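PDB 6C29: putative metal resistance protein from Proteus mirabilis, which probably acts as a protein-disulfide reductase, with an N-terminal periplasmic part of two immunoglobulin-fold domains that primes the disulfide isomerase activity of its partner ScsC. Local coordinates for residues A[3-7]-A[18-22]; A[32-38]-A[89-95]. All blocks are in the same frame, centred on the assembly; numbering follows the deposited sequence.

Contact 1 of 2, residues A[3-7]-A[18-22]; sequences ADTGW and VRATA
In the N-terminal immunoglobulin-fold domain, residues 3-7 run antiparallel (171°) along the open edge of strand 16-24, tied to it by a single bridge, Asp-4 with Thr-21 (CA-CA 4.3 Å), while an Asx turn shapes 3-7 itself. Residues 18-22 are extended. Opposite them, Asp-4 is also extended, Thr-5 bends (phi/psi -72/-17°) and Gly-6 takes phi 70°, a value that favours glycine. Ala-22 N donates to Ala-3 O (3.1 Å), and Thr-5 N donates to Ala-20 O (2.9 Å). At the bend a side chain replaces the backbone: Thr-5, rotamer p, accepts Ala-20 N on OG1 (2.9 Å) and donates its own hydrogen bond to Gly-6 O (2.8 Å from OG1). The Asp-4 carboxylate (chi1 t) is equally well used. Its OD1 closes the Asx turn with Gly-6 N (2.8 Å) and accepts Arg-19 NE (2.9 Å), while OD2 accepts Arg-19 NH2 (3.0 Å), a two-pronged salt bridge approached at the guanidinium edge. Arg-19 NH1 is satisfied by Glu-35 of the next strand. An extended Arg-19 (chi1 to chi3 t) carries the guanidinium to Asp-4, and one face of the Trp-7 indole (chi1 m) covers its aliphatic stem: Arg-19 CB sits 3.6 Å from the centroid of the Trp-7 six-membered ring, 9° off its normal, in a CH-pi contact.

Contact 2 of 2, residues A[32-38]-A[89-95]; sequences ILLEVQL and KEVVFPI
Two central strands of the antiparallel sheet in the N-terminal immunoglobulin-fold domain pair here, 32-38 against 90-95, with axes 4.6 Å apart and N-to-C directions at 165°. The register is regular, from Ile-32 opposite Ile-95 to Gln-37 opposite Glu-90. Lys-89, at phi 75° and not yet in the strand, opens the ladder: its O accepts Leu-38 N (3.0 Å) while its CA-to-CB bond points away from 32-38. Glu-90 faces Gln-37 in a non-hydrogen-bonded pair, Glu-90 OE2 lying 3.3 Å from Gln-37 NE2, and Glu-90 CA comes within 3.2 Å of Val-36 O. Val-91 forms a hydrogen-bonded pair with Val-36: Val-36 N to Val-91 O is 2.9 Å, and Val-91 N to Val-36 O is 3.0 Å. Val-92 (t) turns to the other face and packs CG2 on Glu-35 CG (3.9 Å) and CG1 on Leu-33 CD2 (3.7 Å). Phe-93 (m) shares two bonds with Leu-34, 2.8 Å from Phe-93 N to Leu-34 O and 2.9 Å from Leu-34 N to Phe-93 O; its ring edge meets Val-36 CG2. Pro-94 occupies a non-hydrogen-bonded site opposite Leu-33, so its missing N-H costs this pairing nothing. Ile-95 finishes with Ile-95 N to Ile-32 O (2.8 Å) and Ile-32 N to Ile-95 O (2.9 Å). Ile-32, Leu-34 and Leu-38 pack on strand 104-114 and Val-36 on Val-18, with Phe-93 among Trp-69, Trp-71 and Tyr-87; on the other face Leu-33 and Pro-94 meet helix 137-145, and strands 16-24 and 68-69 flank the pair.

How the contacts relate
Both contacts belong to one sheet, and their centres lie 10 Å apart. Contact 2 joins two inner strands through a continuous backbone ladder with a largely apolar face, buried over most of its length but reaching solvent at Lys-89 and Glu-90. Contact 1 closes the sheet's edge, where the Thr-5 hydroxyl replaces a backbone acceptor and a salt bridge adds a side-chain tie. Strands 16-24 and 30-38, successive in the chain, carry one contact into the other: Thr-21 O probably accepts a hydrogen bond from Leu-33 N (2.9 Å), and Arg-19 NH1 bridges to Glu-35 OE2 (2.9 Å), so this arginine serves acids on two segments. Trp-7 CH2 also rests on Glu-35 CB (3.6 Å).

Contact 1 of 2, residues A[3-7]-A[18-22]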
loop_
_atom_site.group_PDB
_atom_site.type_symbol
_atom_site.label_atom_id
_atom_site.label_comp_id
_atom_site.label_asym_id
_atom_site.label_seq_id
_atom_site.Cartn_x
_atom_site.Cartn_y
_atom_site.Cartn_z
ATOM N N ALA A 3 19.624 -15.010 -6.355
ATOM C CA ALA A 3 18.633 -14.908 -5.277
ATOM C C ALA A 3 17.321 -14.476 -5.910
ATOM O O ALA A 3 17.022 -13.298 -5.987
ATOM C CB ALA A 3 19.085 -13.929 -4.233
ATOM N N ASP A 4 16.585 -15.459 -6.410
ATOM C CA ASP A 4 15.494 -15.233 -7.357
ATOM C C ASP A 4 14.591 -16.465 -7.369
ATOM O O ASP A 4 15.037 -17.564 -7.685
ATOM C CB ASP A 4 16.104 -14.937 -8.729
ATOM C CG ASP A 4 15.084 -14.707 -9.835
ATOM O OD1 ASP A 4 13.848 -14.724 -9.619
ATOM O OD2 ASP A 4 15.562 -14.535 -10.972
ATOM N N THR A 5 13.337 -16.303 -6.994
ATOM C CA THR A 5 12.413 -17.417 -6.981
ATOM C C THR A 5 11.995 -17.866 -8.366
ATOM O O THR A 5 11.447 -18.943 -8.499
ATOM C CB THR A 5 11.104 -17.079 -6.226
ATOM O OG1 THR A 5 10.457 -15.976 -6.872
ATOM C CG2 THR A 5 11.381 -16.697 -4.790
ATOM N N GLY A 6 12.208 -17.021 -9.380
ATOM C CA GLY A 6 11.534 -17.190 -10.650
ATOM C C GLY A 6 10.058 -16.868 -10.524
ATOM O O GLY A 6 9.562 -16.526 -9.432
ATOM N N TRP A 7 9.336 -16.963 -11.639
ATOM C CA TRP A 7 7.899 -16.652 -11.637
ATOM C C TRP A 7 7.125 -17.854 -11.121
ATOM O O TRP A 7 7.217 -18.966 -11.670
ATOM C CB TRP A 7 7.436 -16.208 -13.039
ATOM C CG TRP A 7 7.933 -14.824 -13.343
ATOM C CD1 TRP A 7 9.027 -14.485 -14.090
ATOM C CD2 TRP A 7 7.376 -13.594 -12.879
ATOM N NE1 TRP A 7 9.189 -13.121 -14.101
ATOM C CE2 TRP A 7 8.175 -12.547 -13.380
ATOM C CE3 TRP A 7 6.280 -13.271 -12.080
ATOM C CZ2 TRP A 7 7.914 -11.223 -13.108
ATOM C CZ3 TRP A 7 6.021 -11.941 -11.820
ATOM C CH2 TRP A 7 6.835 -10.936 -12.332
ATOM N N VAL A 18 3.823 -14.510 -9.248
ATOM C CA VAL A 18 4.657 -13.701 -8.366
ATOM C C VAL A 18 6.104 -14.111 -8.447
ATOM O O VAL A 18 6.443 -15.233 -8.780
ATOM C CB VAL A 18 4.195 -13.757 -6.872
ATOM C CG1 VAL A 18 2.664 -13.483 -6.741
ATOM C CG2 VAL A 18 4.565 -15.067 -6.230
ATOM N N ARG A 19 6.980 -13.154 -8.185
ATOM C CA ARG A 19 8.415 -13.384 -8.225
ATOM C C ARG A 19 9.069 -12.565 -7.146
ATOM O O ARG A 19 8.747 -11.396 -7.018
ATOM C CB ARG A 19 8.993 -12.983 -9.582
ATOM C CG ARG A 19 10.540 -13.065 -9.656
ATOM C CD ARG A 19 11.034 -12.752 -11.083
ATOM N NE ARG A 19 12.496 -12.731 -11.224
ATOM C CZ ARG A 19 13.218 -11.681 -11.633
ATOM N NH1 ARG A 19 12.647 -10.508 -11.909
ATOM N NH2 ARG A 19 14.537 -11.808 -11.765
ATOM N N ALA A 20 9.994 -13.161 -6.392
ATOM C CA ALA A 20 10.779 -12.433 -5.425
ATOM C C ALA A 20 12.258 -12.550 -5.737
ATOM O O ALA A 20 12.736 -13.623 -6.129
ATOM C CB ALA A 20 10.503 -12.915 -4.034
ATOM N N THR A 21 12.962 -11.440 -5.575
ATOM C CA THR A 21 14.406 -11.373 -5.734
ATOM C C THR A 21 14.976 -10.623 -4.542
ATOM O O THR A 21 14.254 -9.881 -3.884
ATOM C CB THR A 21 14.805 -10.667 -7.012
ATOM O OG1 THR A 21 14.184 -9.375 -7.064
ATOM C CG2 THR A 21 14.402 -11.508 -8.220
ATOM N N ALA A 22 16.237 -10.844 -4.229
ATOM C CA ALA A 22 16.784 -10.263 -3.025
ATOM C C ALA A 22 18.278 -10.073 -3.072
ATOM O O ALA A 22 18.971 -10.717 -3.843
ATOM C CB ALA A 22 16.418 -11.130 -1.824
#

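Contact 2 of 2, residues A[32-38]-A[89-95]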
loop_
_atom_site.group_PDB
_atom_site.type_symbol
_atom_site.label_atom_id
_atom_site.label_comp_id
_atom_site.label_asym_id
_atom_site.label_seq_id
_atom_site.Cartn_x
_atom_site.Cartn_y
_atom_site.Cartn_z
ATOM N N ILE A 32 14.370 -6.932 -0.650
ATOM C CA ILE A 32 13.552 -7.883 -1.390
ATOM C C ILE A 32 12.615 -7.106 -2.309
ATOM O O ILE A 32 12.014 -6.112 -1.892
ATOM C CB ILE A 32 12.749 -8.748 -0.422
ATOM C CG1 ILE A 32 13.702 -9.557 0.454
ATOM C CG2 ILE A 32 11.818 -9.672 -1.147
ATOM C CD1 ILE A 32 13.128 -9.816 1.780
ATOM N N LEU A 33 12.471 -7.563 -3.545
ATOM C CA LEU A 33 11.456 -7.061 -4.442
ATOM C C LEU A 33 10.464 -8.144 -4.683
ATOM O O LEU A 33 10.831 -9.218 -5.141
ATOM C CB LEU A 33 12.033 -6.621 -5.787
ATOM C CG LEU A 33 12.744 -5.284 -5.789
ATOM C CD1 LEU A 33 13.445 -5.072 -7.110
ATOM C CD2 LEU A 33 11.735 -4.148 -5.556
ATOM N N LEU A 34 9.212 -7.877 -4.391
ATOM C CA LEU A 34 8.126 -8.809 -4.636
ATOM C C LEU A 34 7.303 -8.305 -5.808
ATOM O O LEU A 34 6.591 -7.323 -5.679
ATOM C CB LEU A 34 7.250 -8.961 -3.409
ATOM C CG LEU A 34 6.048 -9.838 -3.605
ATOM C CD1 LEU A 34 6.488 -11.273 -3.876
ATOM C CD2 LEU A 34 5.160 -9.769 -2.371
ATOM N N GLU A 35 7.393 -8.956 -6.961
ATOM C CA GLU A 35 6.644 -8.585 -8.146
ATOM C C GLU A 35 5.367 -9.416 -8.211
ATOM O O GLU A 35 5.400 -10.632 -7.990
ATOM C CB GLU A 35 7.451 -8.844 -9.422
ATOM C CG GLU A 35 8.755 -8.080 -9.504
ATOM C CD GLU A 35 9.627 -8.591 -10.646
ATOM O OE1 GLU A 35 9.432 -8.147 -11.813
ATOM O OE2 GLU A 35 10.450 -9.499 -10.398
ATOM N N VAL A 36 4.257 -8.756 -8.512
ATOM C CA VAL A 36 2.975 -9.399 -8.689
ATOM C C VAL A 36 2.399 -9.004 -10.024
ATOM O O VAL A 36 2.228 -7.818 -10.291
ATOM C CB VAL A 36 2.010 -9.024 -7.588
ATOM C CG1 VAL A 36 0.690 -9.695 -7.798
ATOM C CG2 VAL A 36 2.578 -9.397 -6.222
ATOM N N GLN A 37 2.129 -9.995 -10.880
ATOM C CA GLN A 37 1.510 -9.813 -12.196
ATOM C C GLN A 37 0.113 -10.397 -12.180
ATOM O O GLN A 37 -0.032 -11.575 -11.879
ATOM C CB GLN A 37 2.329 -10.513 -13.287
ATOM C CG GLN A 37 3.608 -9.807 -13.708
ATOM C CD GLN A 37 3.402 -8.735 -14.777
ATOM O OE1 GLN A 37 2.452 -8.776 -15.560
ATOM N NE2 GLN A 37 4.306 -7.763 -14.802
ATOM N N LEU A 38 -0.889 -9.603 -12.552
ATOM C CA LEU A 38 -2.285 -9.986 -12.464
ATOM C C LEU A 38 -2.945 -10.092 -13.823
ATOM O O LEU A 38 -2.718 -9.250 -14.692
ATOM C CB LEU A 38 -3.018 -8.934 -11.666
ATOM C CG LEU A 38 -2.464 -8.735 -10.259
ATOM C CD1 LEU A 38 -2.943 -7.394 -9.716
ATOM C CD2 LEU A 38 -2.957 -9.824 -9.351
ATOM N N LYS A 89 -3.319 -4.718 -12.717
ATOM C CA LYS A 89 -2.337 -5.074 -13.765
ATOM C C LYS A 89 -1.058 -5.673 -13.175
ATOM O O LYS A 89 -0.716 -6.800 -13.480
ATOM C CB LYS A 89 -1.976 -3.869 -14.651
ATOM C CG LYS A 89 -3.123 -2.953 -15.109
ATOM C CD LYS A 89 -4.179 -3.643 -15.926
ATOM C CE LYS A 89 -5.241 -2.619 -16.379
ATOM N NZ LYS A 89 -6.453 -3.271 -16.945
ATOM N N GLU A 90 -0.338 -4.895 -12.383
ATOM C CA GLU A 90 0.911 -5.324 -11.809
ATOM C C GLU A 90 1.358 -4.362 -10.742
ATOM O O GLU A 90 1.010 -3.182 -10.794
ATOM C CB GLU A 90 1.990 -5.462 -12.872
ATOM C CG GLU A 90 2.202 -4.242 -13.679
ATOM C CD GLU A 90 3.252 -4.513 -14.728
ATOM O OE1 GLU A 90 4.443 -4.367 -14.362
ATOM O OE2 GLU A 90 2.879 -4.940 -15.863
ATOM N N VAL A 91 2.058 -4.880 -9.751
ATOM C CA VAL A 91 2.602 -4.056 -8.701
ATOM C C VAL A 91 3.897 -4.701 -8.203
ATOM O O VAL A 91 4.029 -5.925 -8.219
ATOM C CB VAL A 91 1.583 -3.875 -7.558
ATOM C CG1 VAL A 91 1.156 -5.220 -6.964
ATOM C CG2 VAL A 91 2.117 -2.973 -6.478
ATOM N N VAL A 92 4.846 -3.887 -7.762
ATOM C CA VAL A 92 6.114 -4.368 -7.195
ATOM C C VAL A 92 6.315 -3.778 -5.819
ATOM O O VAL A 92 6.356 -2.555 -5.680
ATOM C CB VAL A 92 7.320 -3.987 -8.068
ATOM C CG1 VAL A 92 8.608 -4.581 -7.483
ATOM C CG2 VAL A 92 7.133 -4.491 -9.456
ATOM N N PHE A 93 6.409 -4.630 -4.796
ATOM C CA PHE A 93 6.587 -4.215 -3.426
ATOM C C PHE A 93 8.059 -4.284 -3.027
ATOM O O PHE A 93 8.624 -5.374 -2.981
ATOM C CB PHE A 93 5.755 -5.098 -2.484
ATOM C CG PHE A 93 4.282 -5.071 -2.761
ATOM C CD1 PHE A 93 3.532 -3.970 -2.433
ATOM C CD2 PHE A 93 3.633 -6.159 -3.345
ATOM C CE1 PHE A 93 2.182 -3.926 -2.682
ATOM C CE2 PHE A 93 2.273 -6.114 -3.592
ATOM C CZ PHE A 93 1.543 -4.998 -3.254
ATOM N N PRO A 94 8.702 -3.139 -2.754
ATOM C CA PRO A 94 10.014 -3.174 -2.107
ATOM C C PRO A 94 9.886 -3.430 -0.614
ATOM O O PRO A 94 9.060 -2.783 0.039
ATOM C CB PRO A 94 10.589 -1.781 -2.375
ATOM C CG PRO A 94 9.490 -0.990 -3.068
ATOM C CD PRO A 94 8.229 -1.766 -2.948
ATOM N N ILE A 95 10.684 -4.355 -0.112
ATOM C CA ILE A 95 10.674 -4.793 1.263
ATOM C C ILE A 95 12.113 -4.751 1.779
ATOM O O ILE A 95 13.056 -4.974 1.017
ATOM C CB ILE A 95 10.096 -6.201 1.368
ATOM C CG1 ILE A 95 8.642 -6.204 0.868
ATOM C CG2 ILE A 95 10.162 -6.703 2.784
ATOM C CD1 ILE A 95 8.147 -7.559 0.487
#